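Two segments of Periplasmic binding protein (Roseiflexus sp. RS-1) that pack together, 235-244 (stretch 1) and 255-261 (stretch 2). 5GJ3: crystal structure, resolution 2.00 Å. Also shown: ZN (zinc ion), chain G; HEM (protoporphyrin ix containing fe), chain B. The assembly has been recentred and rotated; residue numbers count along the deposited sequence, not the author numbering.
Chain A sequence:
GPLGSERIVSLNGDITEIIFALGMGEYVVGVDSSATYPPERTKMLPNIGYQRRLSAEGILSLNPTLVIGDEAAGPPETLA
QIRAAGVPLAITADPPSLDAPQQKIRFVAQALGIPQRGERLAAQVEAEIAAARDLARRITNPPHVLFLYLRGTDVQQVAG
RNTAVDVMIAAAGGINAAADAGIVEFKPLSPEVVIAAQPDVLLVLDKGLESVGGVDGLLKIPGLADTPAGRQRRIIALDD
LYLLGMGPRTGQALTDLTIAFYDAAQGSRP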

ATOM      1  N   ILE A 235      17.627   1.011   7.906  1.00 22.77           N
ATOM      2  CA  ILE A 235      16.382   1.690   7.588  1.00 24.25           C
ATOM      3  C   ILE A 235      16.013   1.144   6.205  1.00 24.53           C
ATOM      4  O   ILE A 235      16.862   1.159   5.312  1.00 21.67           O
ATOM      5  CB  ILE A 235      16.527   3.245   7.440  1.00 26.80           C
ATOM      6  CG1 ILE A 235      17.303   3.934   8.598  1.00 29.76           C
ATOM      7  CG2 ILE A 235      15.196   3.917   7.092  1.00 26.16           C
ATOM      8  CD1 ILE A 235      16.978   3.502   9.996  1.00 30.12           C
ATOM      9  N   ILE A 236      14.764   0.699   6.032  1.00 22.36           N
ATOM     10  CA  ILE A 236      14.248   0.266   4.710  1.00 23.31           C
ATOM     11  C   ILE A 236      13.191   1.321   4.377  1.00 22.48           C
ATOM     12  O   ILE A 236      12.269   1.535   5.150  1.00 23.72           O
ATOM     13  CB  ILE A 236      13.480  -1.105   4.784  1.00 24.68           C
ATOM     14  CG1 ILE A 236      14.303  -2.244   5.377  1.00 24.19           C
ATOM     15  CG2 ILE A 236      12.878  -1.496   3.420  1.00 25.93           C
ATOM     16  CD1 ILE A 236      15.641  -2.465   4.709  1.00 34.27           C
ATOM     17  N   ALA A 237      13.333   2.010   3.243  1.00 22.80           N
ATOM     18  CA  ALA A 237      12.332   2.995   2.853  1.00 23.66           C
ATOM     19  C   ALA A 237      11.701   2.501   1.563  1.00 24.75           C
ATOM     20  O   ALA A 237      12.404   2.182   0.605  1.00 25.83           O
ATOM     21  CB  ALA A 237      12.960   4.374   2.670  1.00 21.68           C
ATOM     22  N   LEU A 238      10.385   2.403   1.531  1.00 25.18           N
ATOM     23  CA  LEU A 238       9.704   1.924   0.313  1.00 25.98           C
ATOM     24  C   LEU A 238       8.654   2.952  -0.057  1.00 24.74           C
ATOM     25  O   LEU A 238       8.164   3.673   0.798  1.00 22.42           O
ATOM     26  CB  LEU A 238       9.052   0.525   0.531  1.00 26.32           C
ATOM     27  CG  LEU A 238      10.049  -0.651   0.776  1.00 27.84           C
ATOM     28  CD1 LEU A 238       9.313  -1.946   1.088  1.00 29.88           C
ATOM     29  CD2 LEU A 238      10.960  -0.872  -0.420  1.00 27.97           C
ATOM     30  N   ASP A 239       8.313   3.014  -1.347  1.00 25.49           N
ATOM     31  CA  ASP A 239       7.175   3.801  -1.822  1.00 25.72           C
ATOM     32  C   ASP A 239       5.858   3.351  -1.167  1.00 23.40           C
ATOM     33  O   ASP A 239       5.620   2.160  -1.041  1.00 22.20           O
ATOM     34  CB  ASP A 239       7.074   3.602  -3.343  1.00 28.04           C
ATOM     35  CG  ASP A 239       5.883   4.284  -3.912  1.00 30.71           C
ATOM     36  OD1 ASP A 239       5.951   5.517  -4.015  1.00 38.40           O
ATOM     37  OD2 ASP A 239       4.886   3.609  -4.236  1.00 30.11           O
ATOM     38  N   ASP A 240       4.992   4.276  -0.759  1.00 23.83           N
ATOM     39  CA  ASP A 240       3.725   3.891  -0.130  1.00 22.93           C
ATOM     40  C   ASP A 240       2.783   2.957  -0.913  1.00 21.29           C
ATOM     41  O   ASP A 240       2.298   1.969  -0.362  1.00 18.85           O
ATOM     42  CB  ASP A 240       2.904   5.095   0.364  1.00 30.04           C
ATOM     43  CG  ASP A 240       2.856   6.252  -0.647  1.00 34.39           C
ATOM     44  OD1 ASP A 240       2.951   6.011  -1.871  1.00 38.77           O
ATOM     45  OD2 ASP A 240       2.735   7.421  -0.211  1.00 42.06           O
ATOM     46  N   LEU A 241       2.502   3.268  -2.183  1.00 20.26           N
ATOM     47  CA  LEU A 241       1.588   2.401  -2.937  1.00 21.35           C
ATOM     48  C   LEU A 241       2.217   0.974  -3.109  1.00 18.01           C
ATOM     49  O   LEU A 241       1.535  -0.041  -3.048  1.00 17.51           O
ATOM     50  CB  LEU A 241       1.234   3.043  -4.305  1.00 21.71           C
ATOM     51  CG  LEU A 241       0.139   2.401  -5.175  1.00 25.80           C
ATOM     52  CD1 LEU A 241      -1.177   2.145  -4.427  1.00 22.24           C
ATOM     53  CD2 LEU A 241      -0.116   3.252  -6.420  1.00 27.66           C
ATOM     54  N   TYR A 242       3.520   0.931  -3.317  1.00 16.96           N
ATOM     55  CA  TYR A 242       4.236  -0.310  -3.500  1.00 17.02           C
ATOM     56  C   TYR A 242       4.194  -1.157  -2.246  1.00 19.09           C
ATOM     57  O   TYR A 242       3.877  -2.341  -2.295  1.00 18.51           O
ATOM     58  CB  TYR A 242       5.681   0.012  -3.813  1.00 18.76           C
ATOM     59  CG  TYR A 242       6.596  -1.178  -4.092  1.00 18.91           C
ATOM     60  CD1 TYR A 242       6.323  -2.075  -5.138  1.00 18.52           C
ATOM     61  CD2 TYR A 242       7.761  -1.369  -3.349  1.00 19.67           C
ATOM     62  CE1 TYR A 242       7.179  -3.135  -5.417  1.00 20.19           C
ATOM     63  CE2 TYR A 242       8.653  -2.424  -3.629  1.00 19.73           C
ATOM     64  CZ  TYR A 242       8.348  -3.305  -4.658  1.00 20.45           C
ATOM     65  OH  TYR A 242       9.178  -4.347  -4.944  1.00 19.29           O
ATOM     66  N   LEU A 243       4.545  -0.575  -1.107  1.00 19.95           N
ATOM     67  CA  LEU A 243       4.510  -1.345   0.146  1.00 20.52           C
ATOM     68  C   LEU A 243       3.089  -1.723   0.620  1.00 21.10           C
ATOM     69  O   LEU A 243       2.860  -2.851   1.050  1.00 21.15           O
ATOM     70  CB  LEU A 243       5.228  -0.590   1.255  1.00 22.46           C
ATOM     71  CG  LEU A 243       5.170  -1.193   2.659  1.00 23.99           C
ATOM     72  CD1 LEU A 243       5.903  -2.534   2.725  1.00 21.19           C
ATOM     73  CD2 LEU A 243       5.734  -0.202   3.673  1.00 22.68           C
ATOM     74  N   LEU A 244       2.157  -0.788   0.530  1.00 20.83           N
ATOM     75  CA  LEU A 244       0.877  -0.864   1.232  1.00 21.44           C
ATOM     76  C   LEU A 244      -0.381  -1.039   0.355  1.00 20.99           C
ATOM     77  O   LEU A 244      -1.465  -1.338   0.894  1.00 21.11           O
ATOM     78  CB  LEU A 244       0.710   0.388   2.105  1.00 23.21           C
ATOM     79  CG  LEU A 244       1.772   0.583   3.185  1.00 26.60           C
ATOM     80  CD1 LEU A 244       1.477   1.925   3.841  1.00 25.14           C
ATOM     81  CD2 LEU A 244       1.693  -0.533   4.231  1.00 26.53           C
ATOM     82  N   THR A 255       9.186  -9.675  -1.466  1.00 16.17           N
ATOM     83  CA  THR A 255      10.512 -10.225  -1.784  1.00 17.21           C
ATOM     84  C   THR A 255      11.554  -9.197  -1.285  1.00 18.47           C
ATOM     85  O   THR A 255      12.547  -9.570  -0.678  1.00 17.65           O
ATOM     86  CB  THR A 255      10.681 -10.455  -3.338  1.00 19.13           C
ATOM     87  OG1 THR A 255       9.776 -11.481  -3.799  1.00 20.22           O
ATOM     88  CG2 THR A 255      12.096 -10.793  -3.740  1.00 16.68           C
ATOM     89  N   ASP A 256      11.325  -7.910  -1.562  1.00 18.14           N
ATOM     90  CA  ASP A 256      12.299  -6.901  -1.096  1.00 18.34           C
ATOM     91  C   ASP A 256      12.363  -6.934   0.442  1.00 18.26           C
ATOM     92  O   ASP A 256      13.474  -6.869   0.992  1.00 18.15           O
ATOM     93  CB  ASP A 256      11.946  -5.483  -1.566  1.00 18.25           C
ATOM     94  CG  ASP A 256      12.045  -5.323  -3.072  1.00 20.14           C
ATOM     95  OD1 ASP A 256      12.657  -6.189  -3.746  1.00 19.00           O
ATOM     96  OD2 ASP A 256      11.486  -4.331  -3.609  1.00 20.36           O
ATOM     97  N   LEU A 257      11.200  -6.968   1.117  1.00 15.48           N
ATOM     98  CA  LEU A 257      11.222  -7.010   2.574  1.00 16.14           C
ATOM     99  C   LEU A 257      11.955  -8.247   3.070  1.00 17.33           C
ATOM    100  O   LEU A 257      12.810  -8.138   3.966  1.00 17.85           O
ATOM    101  CB  LEU A 257       9.817  -6.994   3.193  1.00 15.52           C
ATOM    102  CG  LEU A 257       9.036  -5.726   2.961  1.00 15.55           C
ATOM    103  CD1 LEU A 257       7.616  -6.032   3.453  1.00 16.04           C
ATOM    104  CD2 LEU A 257       9.743  -4.637   3.782  1.00 16.75           C
ATOM    105  N   THR A 258      11.612  -9.430   2.524  1.00 15.48           N
ATOM    106  CA  THR A 258      12.178 -10.656   3.121  1.00 16.50           C
ATOM    107  C   THR A 258      13.682 -10.769   2.915  1.00 16.51           C
ATOM    108  O   THR A 258      14.402 -11.268   3.767  1.00 16.16           O
ATOM    109  CB  THR A 258      11.428 -11.968   2.652  1.00 16.21           C
ATOM    110  OG1 THR A 258      11.682 -12.966   3.605  1.00 15.97           O
ATOM    111  CG2 THR A 258      11.956 -12.486   1.286  1.00 16.36           C
ATOM    112  N   ILE A 259      14.160 -10.309   1.770  1.00 19.21           N
ATOM    113  CA  ILE A 259      15.620 -10.197   1.509  1.00 20.60           C
ATOM    114  C   ILE A 259      16.287  -9.324   2.591  1.00 18.97           C
ATOM    115  O   ILE A 259      17.283  -9.715   3.200  1.00 19.31           O
ATOM    116  CB  ILE A 259      15.940  -9.634   0.079  1.00 22.33           C
ATOM    117  CG1 ILE A 259      15.433 -10.565  -1.053  1.00 27.01           C
ATOM    118  CG2 ILE A 259      17.447  -9.410  -0.088  1.00 23.58           C
ATOM    119  CD1 ILE A 259      15.740 -11.999  -0.799  1.00 27.42           C
ATOM    120  N   ALA A 260      15.724  -8.141   2.843  1.00 19.45           N
ATOM    121  CA  ALA A 260      16.245  -7.251   3.904  1.00 18.02           C
ATOM    122  C   ALA A 260      16.144  -7.877   5.319  1.00 19.02           C
ATOM    123  O   ALA A 260      17.086  -7.821   6.131  1.00 17.45           O
ATOM    124  CB  ALA A 260      15.520  -5.929   3.860  1.00 18.94           C
ATOM    125  N   PHE A 261      15.019  -8.523   5.599  1.00 17.19           N
ATOM    126  CA  PHE A 261      14.818  -9.111   6.917  1.00 16.27           C
ATOM    127  C   PHE A 261      15.819 -10.247   7.132  1.00 17.57           C
ATOM    128  O   PHE A 261      16.317 -10.459   8.255  1.00 17.52           O
ATOM    129  CB  PHE A 261      13.396  -9.657   7.005  1.00 15.59           C
ATOM    130  CG  PHE A 261      12.306  -8.593   7.120  1.00 15.92           C
ATOM    131  CD1 PHE A 261      12.595  -7.215   7.102  1.00 15.22           C
ATOM    132  CD2 PHE A 261      10.964  -8.995   7.199  1.00 15.73           C
ATOM    133  CE1 PHE A 261      11.561  -6.271   7.205  1.00 14.79           C
ATOM    134  CE2 PHE A 261       9.933  -8.074   7.296  1.00 16.09           C
ATOM    135  CZ  PHE A 261      10.234  -6.709   7.298  1.00 15.11           C
TER
HETATM  136 ZN    ZN G 406      12.852  -6.252  -5.774  0.50 20.17          ZN
HETATM  137  CHA HEM B 401      -4.014  11.571   3.028  0.75 21.71           C
HETATM  138  CHB HEM B 401      -1.910   8.426  -0.031  0.75 22.03           C
HETATM  139  CHC HEM B 401      -3.638   4.901   2.887  0.75 24.95           C
HETATM  140  CHD HEM B 401      -6.149   8.079   5.561  0.75 25.50           C
HETATM  141  C1A HEM B 401      -3.286  11.017   2.004  0.75 21.29           C
HETATM  142  C2A HEM B 401      -2.689  11.790   0.980  0.75 22.85           C
HETATM  143  C3A HEM B 401      -2.106  10.946   0.082  0.75 23.01           C
HETATM  144  C4A HEM B 401      -2.325   9.620   0.579  0.75 23.90           C
HETATM  145  CMA HEM B 401      -1.362  11.342  -1.197  0.75 22.55           C
HETATM  146  CAA HEM B 401      -2.762  13.310   0.919  0.75 21.92           C
HETATM  147  CBA HEM B 401      -4.192  13.659   0.430  0.75 20.88           C
HETATM  148  CGA HEM B 401      -4.621  15.073   0.746  0.75 22.86           C
HETATM  149  O1A HEM B 401      -4.000  15.722   1.592  0.75 22.55           O
HETATM  150  O2A HEM B 401      -5.619  15.611   0.205  0.75 23.55           O
HETATM  151  C1B HEM B 401      -2.169   7.160   0.539  0.75 23.55           C
HETATM  152  C2B HEM B 401      -1.657   5.909   0.050  0.75 23.41           C
HETATM  153  C3B HEM B 401      -2.119   4.919   0.885  0.75 25.26           C
HETATM  154  C4B HEM B 401      -2.960   5.603   1.885  0.75 25.79           C
HETATM  155  CMB HEM B 401      -0.726   5.719  -1.126  0.75 22.61           C
HETATM  156  CAB HEM B 401      -1.910   3.448   0.852  0.75 25.68           C
HETATM  157  CBB HEM B 401      -1.601   2.824  -0.301  0.75 27.88           C
HETATM  158  C1C HEM B 401      -4.417   5.420   3.891  0.75 26.45           C
HETATM  159  C2C HEM B 401      -4.924   4.701   4.995  0.75 28.75           C
HETATM  160  C3C HEM B 401      -5.652   5.623   5.770  0.75 29.09           C
HETATM  161  C4C HEM B 401      -5.546   6.905   5.123  0.75 26.91           C
HETATM  162  CMC HEM B 401      -4.702   3.212   5.220  0.75 28.52           C
HETATM  163  CAC HEM B 401      -6.415   5.384   7.029  0.75 33.25           C
HETATM  164  CBC HEM B 401      -6.415   4.209   7.661  0.75 38.33           C
HETATM  165  C1D HEM B 401      -5.696   9.293   5.056  0.75 23.45           C
HETATM  166  C2D HEM B 401      -6.166  10.560   5.657  0.75 22.96           C
HETATM  167  C3D HEM B 401      -5.577  11.535   4.963  0.75 21.84           C
HETATM  168  C4D HEM B 401      -4.756  10.851   3.941  0.75 22.18           C
HETATM  169  CMD HEM B 401      -7.112  10.722   6.844  0.75 22.37           C
HETATM  170  CAD HEM B 401      -5.750  13.033   5.161  0.75 22.62           C
HETATM  171  CBD HEM B 401      -6.695  13.492   3.983  0.75 25.12           C
HETATM  172  CGD HEM B 401      -8.193  13.394   4.238  0.75 26.33           C
HETATM  173  O1D HEM B 401      -8.645  13.386   5.406  0.75 26.73           O
HETATM  174  O2D HEM B 401      -9.044  13.365   3.301  0.75 26.17           O
HETATM  175  NA  HEM B 401      -3.128   9.706   1.714  0.75 22.03           N
HETATM  176  NB  HEM B 401      -2.966   6.910   1.580  0.75 24.30           N
HETATM  177  NC  HEM B 401      -4.807   6.733   3.971  0.75 27.38           N
HETATM  178  ND  HEM B 401      -4.873   9.498   3.979  0.75 22.97           N
HETATM  179 FE   HEM B 401      -3.976   8.255   2.800  0.75 23.22          FE
HETATM  180  O   HOH W   1      12.758  -4.164  -6.055  0.50 21.93           O
HETATM  181  O   HOH W   2      11.123  -7.314  -5.759  1.00 20.32           O

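The first stretch runs as a strand from I235 to L238, turns at D239, and enters a helix at D240; the second, T255 to F261, is helical throughout and belongs to a longer helix. Strand and helix lie almost exactly antiparallel, their directions 174° apart and their axes 10.5 Å from each other at closest approach. In this register I236 lies nearest A260, CA to CA 7.8 Å, and L238 nearest D256, CA to CA 9.3 Å. The spacing leaves room for side chains, and no backbone hydrogen bond crosses between the stretches. Each segment satisfies its own helical backbone instead, as in F261 N to L257 O at 2.8 Å and L243 N to D239 O at 2.9 Å.

Apolar contacts make up most of the meeting. Alternation along the strand directs I236 and L238 toward the helix and leaves I235 and A237 out of its reach. I236 CD1 lies 3.6 Å from A260 CB: A260 carries only a methyl, and the CA atoms are closer here than at L238 and D256; the CD1 end of I236 packs on that methyl. L257 is the hub. Its CA-to-CB bond points sideways, but with chi1 m and chi2 t its end reaches the first stretch, where L257 CD2 sits 3.8 Å from L238 CD1 and L257 CD1 sits 4.0 Å from L243 CD1. One forked side chain thus touches both the strand and the short helix that follows it. Leucine suits this place, since its two methyls can pack against separate apolar partners without leaving a polar group unsatisfied.

The polar contact is a single strong hydrogen bond. Y242 points its CA-to-CB bond toward the second stretch, and with chi1 t its OH donates to D256 OD2 at 2.7 Å. The carboxylate oxygen lies at the ring edge, near the ring plane, where a phenol hydroxyl can readily direct its proton. D256 is well employed: D256 OD1 binds the zinc ion at 2.0 Å, and D256 OD2 also accepts from the oxygen of water 1 at 2.8 Å. That water is itself a zinc ligand, 2.1 Å from the metal through its oxygen, so the carboxylate links tyrosine, metal and water in one network.

A capping bond closes the start of the helix that carries the tyrosine. D239, just before the helix, accepts from Y242 N through D239 OD2 at 3.1 Å, satisfying an amide that lacks a helical carbonyl partner. Aspartate suits an N-cap because its short side chain can fold back to the first turn, and its negative charge complements the helix dipole.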